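PDB 4HSQ: putative fimbrial subunit from Corynebacterium diphtheriae, which is the major pilin SpaD, probably polymerising into the shaft of a cell-surface pilus used in adhesion, here represented by its second and third domains. Local coordinates for residues T6-D12 with K138-T144; A20-K26 with S102-K108. One frame throughout, in Å; residues are numbered along the deposited sequence.

Interaction 1 of 2, residues T6-D12 with K138-T144; sequences TEKTVKD and KTNEVVT
Glu7-Lys11 forms an extended edge strand, and Val142-Thr144 runs alongside it nearly parallel, at 17° and 7.2 Å between axes. This is too wide for backbone pairing, although Glu7 CA and Thr139 CA close to 4.7 Å, where Thr139 CA also meets Thr6 O at 3.5 Å. Side chains span the gap. Asn140, with chi1 p, imitates a strand neighbour through its amide: Lys8 N donates to Asn140 OD1 (2.9 Å), and Asn140 ND2 to Lys8 O (3.0 Å). Val142, chi1 m, fills the middle, with CG1 3.3 Å from Lys8 O and CB 4.0 Å from Val10 CG1. Thr144 OG1 donates to Asp12 OD2 (2.8 Å), which a water joins to Val143 O (2.6 and 2.8 Å); Asp12 OD1 accepts from Asp212 N and His206 NE2. Lys8 starts toward 138-144, but its all-trans chain leads away, CE 3.8 Å from Val142 CG2. Its NZ, hydrogen-bonded to Asp45, is covalently linked to Asn120 CG, an intramolecular isopeptide bond as in CnaA-type pilin domains, so this seam flanks a permanent cross-link.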
loop_
_atom_site.group_PDB
_atom_site.type_symbol
_atom_site.label_atom_id
_atom_site.label_comp_id
_atom_site.label_asym_id
_atom_site.label_seq_id
_atom_site.Cartn_x
_atom_site.Cartn_y
_atom_site.Cartn_z
ATOM N N THR A 6 13.377 17.179 8.207
ATOM C CA THR A 6 12.985 16.613 6.902
ATOM C C THR A 6 12.279 15.295 7.185
ATOM O O THR A 6 12.898 14.369 7.697
ATOM C CB THR A 6 14.228 16.471 6.023
ATOM O OG1 THR A 6 15.037 17.631 6.203
ATOM C CG2 THR A 6 13.896 16.322 4.586
ATOM N N GLU A 7 10.974 15.228 6.903
ATOM C CA GLU A 7 10.184 14.075 7.297
ATOM C C GLU A 7 9.325 13.554 6.176
ATOM O O GLU A 7 8.772 14.335 5.396
ATOM C CB GLU A 7 9.271 14.485 8.467
ATOM C CG GLU A 7 8.508 13.330 9.115
ATOM C CD GLU A 7 7.721 13.618 10.384
ATOM O OE1 GLU A 7 7.611 14.802 10.777
ATOM O OE2 GLU A 7 7.204 12.647 10.983
ATOM N N LYS A 8 9.191 12.235 6.137
ATOM C CA LYS A 8 8.286 11.535 5.226
ATOM C C LYS A 8 7.250 10.779 6.067
ATOM O O LYS A 8 7.603 10.146 7.068
ATOM C CB LYS A 8 9.047 10.579 4.294
ATOM C CG LYS A 8 8.135 9.899 3.248
ATOM C CD LYS A 8 8.939 9.178 2.151
ATOM C CE LYS A 8 7.958 8.457 1.271
ATOM N NZ LYS A 8 8.529 7.978 -0.019
ATOM N N THR A 9 5.988 10.793 5.610
ATOM C CA THR A 9 4.909 10.049 6.235
ATOM C C THR A 9 4.171 9.300 5.133
ATOM O O THR A 9 4.264 9.658 3.961
ATOM C CB THR A 9 3.959 10.957 7.051
ATOM O OG1 THR A 9 3.485 11.993 6.203
ATOM C CG2 THR A 9 4.627 11.566 8.309
ATOM N N VAL A 10 3.436 8.270 5.517
ATOM C CA VAL A 10 2.648 7.477 4.581
ATOM C C VAL A 10 1.274 7.283 5.179
ATOM O O VAL A 10 1.137 7.026 6.375
ATOM C CB VAL A 10 3.302 6.119 4.207
ATOM C CG1 VAL A 10 3.537 5.220 5.439
ATOM C CG2 VAL A 10 2.468 5.367 3.151
ATOM N N LYS A 11 0.258 7.481 4.350
ATOM C CA LYS A 11 -1.111 7.221 4.737
ATOM C C LYS A 11 -1.591 6.094 3.843
ATOM O O LYS A 11 -1.860 6.323 2.674
ATOM C CB LYS A 11 -1.999 8.470 4.595
ATOM C CG LYS A 11 -3.346 8.237 5.250
ATOM C CD LYS A 11 -3.208 8.422 6.783
ATOM C CE LYS A 11 -4.463 8.068 7.547
ATOM N NZ LYS A 11 -4.892 6.646 7.311
ATOM N N ASP A 12 -1.622 4.873 4.380
ATOM C CA ASP A 12 -1.950 3.678 3.605
ATOM C C ASP A 12 -2.952 2.743 4.299
ATOM O O ASP A 12 -3.260 1.695 3.724
ATOM C CB ASP A 12 -0.647 2.881 3.334
ATOM C CG ASP A 12 0.129 2.439 4.585
ATOM O OD1 ASP A 12 -0.507 2.136 5.613
ATOM O OD2 ASP A 12 1.361 2.376 4.522
ATOM N N LYS A 138 17.749 14.515 3.576
ATOM C CA LYS A 138 17.024 13.264 3.362
ATOM C C LYS A 138 16.003 13.085 4.465
ATOM O O LYS A 138 16.223 13.509 5.612
ATOM C CB LYS A 138 17.992 12.070 3.331
ATOM C CG LYS A 138 19.098 12.187 2.284
ATOM C CD LYS A 138 20.046 10.998 2.323
ATOM C CE LYS A 138 19.883 10.085 1.133
ATOM N NZ LYS A 138 20.575 10.620 -0.068
ATOM N N THR A 139 14.879 12.438 4.133
ATOM C CA THR A 139 13.877 12.155 5.142
ATOM C C THR A 139 14.229 10.844 5.809
ATOM O O THR A 139 15.127 10.111 5.355
ATOM C CB THR A 139 12.479 11.992 4.474
ATOM O OG1 THR A 139 12.529 10.814 3.658
ATOM C CG2 THR A 139 12.008 13.219 3.682
ATOM N N ASN A 140 13.416 10.487 6.817
ATOM C CA ASN A 140 13.359 9.160 7.413
ATOM C C ASN A 140 12.772 8.243 6.371
ATOM O O ASN A 140 12.180 8.726 5.391
ATOM C CB ASN A 140 12.445 9.178 8.646
ATOM C CG ASN A 140 11.085 9.751 8.333
ATOM O OD1 ASN A 140 10.965 10.927 8.007
ATOM N ND2 ASN A 140 10.036 8.939 8.412
ATOM N N GLU A 141 12.885 6.943 6.588
ATOM C CA GLU A 141 12.299 5.957 5.707
ATOM C C GLU A 141 11.010 5.450 6.324
ATOM O O GLU A 141 10.966 5.223 7.536
ATOM C CB GLU A 141 13.268 4.799 5.468
ATOM C CG GLU A 141 12.821 3.892 4.337
ATOM C CD GLU A 141 13.967 3.064 3.807
ATOM O OE1 GLU A 141 14.443 2.207 4.576
ATOM O OE2 GLU A 141 14.415 3.290 2.658
ATOM N N VAL A 142 9.977 5.247 5.493
ATOM C CA VAL A 142 8.678 4.731 5.929
ATOM C C VAL A 142 8.471 3.422 5.230
ATOM O O VAL A 142 9.090 3.167 4.203
ATOM C CB VAL A 142 7.477 5.697 5.708
ATOM C CG1 VAL A 142 7.586 6.911 6.612
ATOM C CG2 VAL A 142 7.316 6.107 4.233
ATOM N N VAL A 143 7.639 2.573 5.795
ATOM C CA VAL A 143 7.436 1.257 5.213
ATOM C C VAL A 143 5.948 0.965 5.154
ATOM O O VAL A 143 5.206 1.307 6.075
ATOM C CB VAL A 143 8.214 0.164 6.020
ATOM C CG1 VAL A 143 8.222 -1.162 5.282
ATOM C CG2 VAL A 143 9.656 0.595 6.321
ATOM N N THR A 144 5.546 0.271 4.089
ATOM C CA THR A 144 4.172 -0.199 3.843
ATOM C C THR A 144 4.261 -1.681 3.568
ATOM O O THR A 144 5.049 -2.085 2.711
ATOM C CB THR A 144 3.572 0.558 2.645
ATOM O OG1 THR A 144 3.597 1.960 2.940
ATOM C CG2 THR A 144 2.151 0.109 2.331
HETATM O O HOH W 1 2.532 1.497 6.695
#

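Interaction 2 of 2, residues A20-K26 with S102-K108; sequences AYTYTIK and SLTFEVK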
loop_
_atom_site.group_PDB
_atom_site.type_symbol
_atom_site.label_atom_id
_atom_site.label_comp_id
_atom_site.label_asym_id
_atom_site.label_seq_id
_atom_site.Cartn_x
_atom_site.Cartn_y
_atom_site.Cartn_z
ATOM N N ALA A 20 -5.359 3.474 -4.215
ATOM C CA ALA A 20 -4.519 4.673 -4.105
ATOM C C ALA A 20 -4.168 4.977 -2.660
ATOM O O ALA A 20 -5.029 4.881 -1.775
ATOM C CB ALA A 20 -5.234 5.867 -4.713
ATOM N N TYR A 21 -2.916 5.373 -2.413
ATOM C CA TYR A 21 -2.534 5.824 -1.067
ATOM C C TYR A 21 -1.546 6.959 -1.226
ATOM O O TYR A 21 -1.136 7.243 -2.349
ATOM C CB TYR A 21 -2.053 4.701 -0.147
ATOM C CG TYR A 21 -0.702 4.098 -0.459
ATOM C CD1 TYR A 21 0.465 4.633 0.090
ATOM C CD2 TYR A 21 -0.596 2.927 -1.201
ATOM C CE1 TYR A 21 1.705 4.042 -0.132
ATOM C CE2 TYR A 21 0.645 2.331 -1.440
ATOM C CZ TYR A 21 1.790 2.890 -0.896
ATOM O OH TYR A 21 3.025 2.334 -1.119
ATOM N N THR A 22 -1.211 7.637 -0.136
ATOM C CA THR A 22 -0.379 8.812 -0.267
ATOM C C THR A 22 0.844 8.802 0.599
ATOM O O THR A 22 0.904 8.111 1.623
ATOM C CB THR A 22 -1.190 10.117 0.055
ATOM O OG1 THR A 22 -1.690 10.079 1.393
ATOM C CG2 THR A 22 -2.336 10.385 -0.935
ATOM N N TYR A 23 1.848 9.546 0.120
ATOM C CA TYR A 23 3.048 9.907 0.844
ATOM C C TYR A 23 3.029 11.382 1.067
ATOM O O TYR A 23 2.599 12.125 0.177
ATOM C CB TYR A 23 4.337 9.534 0.103
ATOM C CG TYR A 23 4.553 8.044 0.021
ATOM C CD1 TYR A 23 4.853 7.297 1.161
ATOM C CD2 TYR A 23 4.545 7.388 -1.206
ATOM C CE1 TYR A 23 5.108 5.925 1.081
ATOM C CE2 TYR A 23 4.772 6.012 -1.294
ATOM C CZ TYR A 23 5.068 5.294 -0.152
ATOM O OH TYR A 23 5.290 3.949 -0.248
ATOM N N THR A 24 3.595 11.827 2.189
ATOM C CA THR A 24 3.748 13.259 2.424
ATOM C C THR A 24 5.209 13.520 2.806
ATOM O O THR A 24 5.775 12.786 3.623
ATOM C CB THR A 24 2.748 13.809 3.477
ATOM O OG1 THR A 24 1.426 13.731 2.921
ATOM C CG2 THR A 24 3.042 15.293 3.834
ATOM N N ILE A 25 5.802 14.552 2.201
ATOM C CA ILE A 25 7.193 14.959 2.475
ATOM C C ILE A 25 7.134 16.366 3.020
ATOM O O ILE A 25 6.589 17.272 2.369
ATOM C CB ILE A 25 8.123 14.834 1.237
ATOM C CG1 ILE A 25 8.103 13.373 0.674
ATOM C CG2 ILE A 25 9.578 15.270 1.600
ATOM C CD1 ILE A 25 8.407 13.337 -0.825
ATOM N N LYS A 26 7.689 16.546 4.220
ATOM C CA LYS A 26 7.717 17.850 4.899
ATOM C C LYS A 26 9.159 18.232 5.173
ATOM O O LYS A 26 9.987 17.388 5.569
ATOM C CB LYS A 26 6.894 17.835 6.199
ATOM C CG LYS A 26 5.388 17.698 5.934
ATOM C CD LYS A 26 4.521 18.114 7.119
ATOM C CE LYS A 26 3.062 17.728 6.936
ATOM N NZ LYS A 26 2.362 18.541 5.891
ATOM N N SER A 102 5.670 21.416 1.972
ATOM C CA SER A 102 4.969 20.154 2.067
ATOM C C SER A 102 4.614 19.651 0.699
ATOM O O SER A 102 4.181 20.422 -0.150
ATOM C CB SER A 102 3.707 20.304 2.915
ATOM O OG SER A 102 3.119 19.039 3.174
ATOM N N LEU A 103 4.781 18.346 0.493
ATOM C CA LEU A 103 4.400 17.713 -0.764
ATOM C C LEU A 103 3.621 16.464 -0.456
ATOM O O LEU A 103 4.142 15.592 0.223
ATOM C CB LEU A 103 5.640 17.368 -1.649
ATOM C CG LEU A 103 5.391 16.349 -2.800
ATOM C CD1 LEU A 103 4.491 16.954 -3.903
ATOM C CD2 LEU A 103 6.700 15.810 -3.391
ATOM N N THR A 104 2.411 16.346 -1.010
ATOM C CA THR A 104 1.624 15.120 -0.876
ATOM C C THR A 104 1.374 14.582 -2.267
ATOM O O THR A 104 0.945 15.326 -3.167
ATOM C CB THR A 104 0.290 15.333 -0.101
ATOM O OG1 THR A 104 0.602 15.780 1.219
ATOM C CG2 THR A 104 -0.514 14.012 0.036
ATOM N N PHE A 105 1.624 13.284 -2.450
ATOM C CA PHE A 105 1.382 12.689 -3.759
ATOM C C PHE A 105 0.800 11.308 -3.569
ATOM O O PHE A 105 0.953 10.685 -2.510
ATOM C CB PHE A 105 2.643 12.672 -4.644
ATOM C CG PHE A 105 3.768 11.796 -4.135
ATOM C CD1 PHE A 105 3.917 10.495 -4.596
ATOM C CD2 PHE A 105 4.750 12.316 -3.286
ATOM C CE1 PHE A 105 4.958 9.687 -4.120
ATOM C CE2 PHE A 105 5.784 11.507 -2.810
ATOM C CZ PHE A 105 5.887 10.204 -3.236
ATOM N N GLU A 106 0.162 10.830 -4.620
ATOM C CA GLU A 106 -0.559 9.587 -4.620
ATOM C C GLU A 106 0.105 8.533 -5.470
ATOM O O GLU A 106 0.610 8.819 -6.557
ATOM C CB GLU A 106 -1.961 9.903 -5.120
ATOM C CG GLU A 106 -2.955 8.763 -5.099
ATOM C CD GLU A 106 -4.217 9.190 -5.820
ATOM O OE1 GLU A 106 -4.962 10.031 -5.270
ATOM O OE2 GLU A 106 -4.426 8.738 -6.965
ATOM N N VAL A 107 0.073 7.283 -4.966
ATOM C CA VAL A 107 0.618 6.094 -5.633
ATOM C C VAL A 107 -0.361 4.941 -5.524
ATOM O O VAL A 107 -1.288 4.975 -4.686
ATOM C CB VAL A 107 2.007 5.677 -5.013
ATOM C CG1 VAL A 107 3.089 6.735 -5.261
ATOM C CG2 VAL A 107 1.897 5.338 -3.519
ATOM N N LYS A 108 -0.101 3.878 -6.289
ATOM C CA LYS A 108 -0.782 2.588 -6.183
ATOM C C LYS A 108 0.282 1.532 -6.187
ATOM O O LYS A 108 1.169 1.578 -7.039
ATOM C CB LYS A 108 -1.786 2.301 -7.319
ATOM C CG LYS A 108 -3.026 3.213 -7.273
ATOM C CD LYS A 108 -3.971 2.949 -8.459
ATOM C CE LYS A 108 -5.129 3.939 -8.413
ATOM N NZ LYS A 108 -6.070 3.767 -9.563
#
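On the face carrying Tyr21, Tyr23, Ile25, Leu103, Phe105 and Val107, aromatic and aliphatic side chains pack together. Tyr21 adopts chi1 p, which lays its ring over Val107, whose CG2 sits 3.6 Å from the ring centroid in a CH-pi contact. Tyr23 takes chi1 m instead; its CB lies over the face of Phe105 (chi1 p), 4.1 Å from that centroid, and its hydroxyl accepts a hydrogen bond from Tyr21 OH (2.9 Å between the oxygens). Ile25 CD1 meets the edge of Phe105 at CE2 (3.8 Å) and reaches Leu103 CD2 at 4.0 Å. Beneath these side chains the two strands form a regular antiparallel ladder in the domain's β-sandwich, with Tyr21-Val107, Tyr23-Phe105 and Ile25-Leu103 as hydrogen-bonded pairs, for example Tyr21 N to Val107 O (2.8 Å) and Tyr23 N to Phe105 O (3.0 Å). Strand 41-46 of the other sheet packs on Ile25, Leu103 and Phe105. The reverse face is polar: Thr24 OG1 and Thr104 OG1 share a hydrogen bond of 2.8 Å, Lys26 NZ donates to Ser102 OG (2.9 Å), and Glu106 is salt-bridged to Lys55.

Overall arrangement
Both interactions belong to the N-terminal domain of this two-domain fragment, with centres about 9 Å apart. Strands 7-11, 20-28 and 100-109 are consecutive across one antiparallel sheet: Glu7 N to Lys26 O (2.7 Å) and Thr9 N to Thr24 O (2.8 Å) are probable hydrogen bonds joining the two contacts. Interaction 2 is nested within the loop closed by interaction 1, binding strands inside the sheet, whereas interaction 1 connects its edge to strand 142-155 of the second sheet, which continues into the next domain. Lys8 ties them together: Lys8 CE packs 3.3 Å from Tyr23 CD1, and the isopeptide bond to Asn120 in strand 117-127 covalently joins the two sheets.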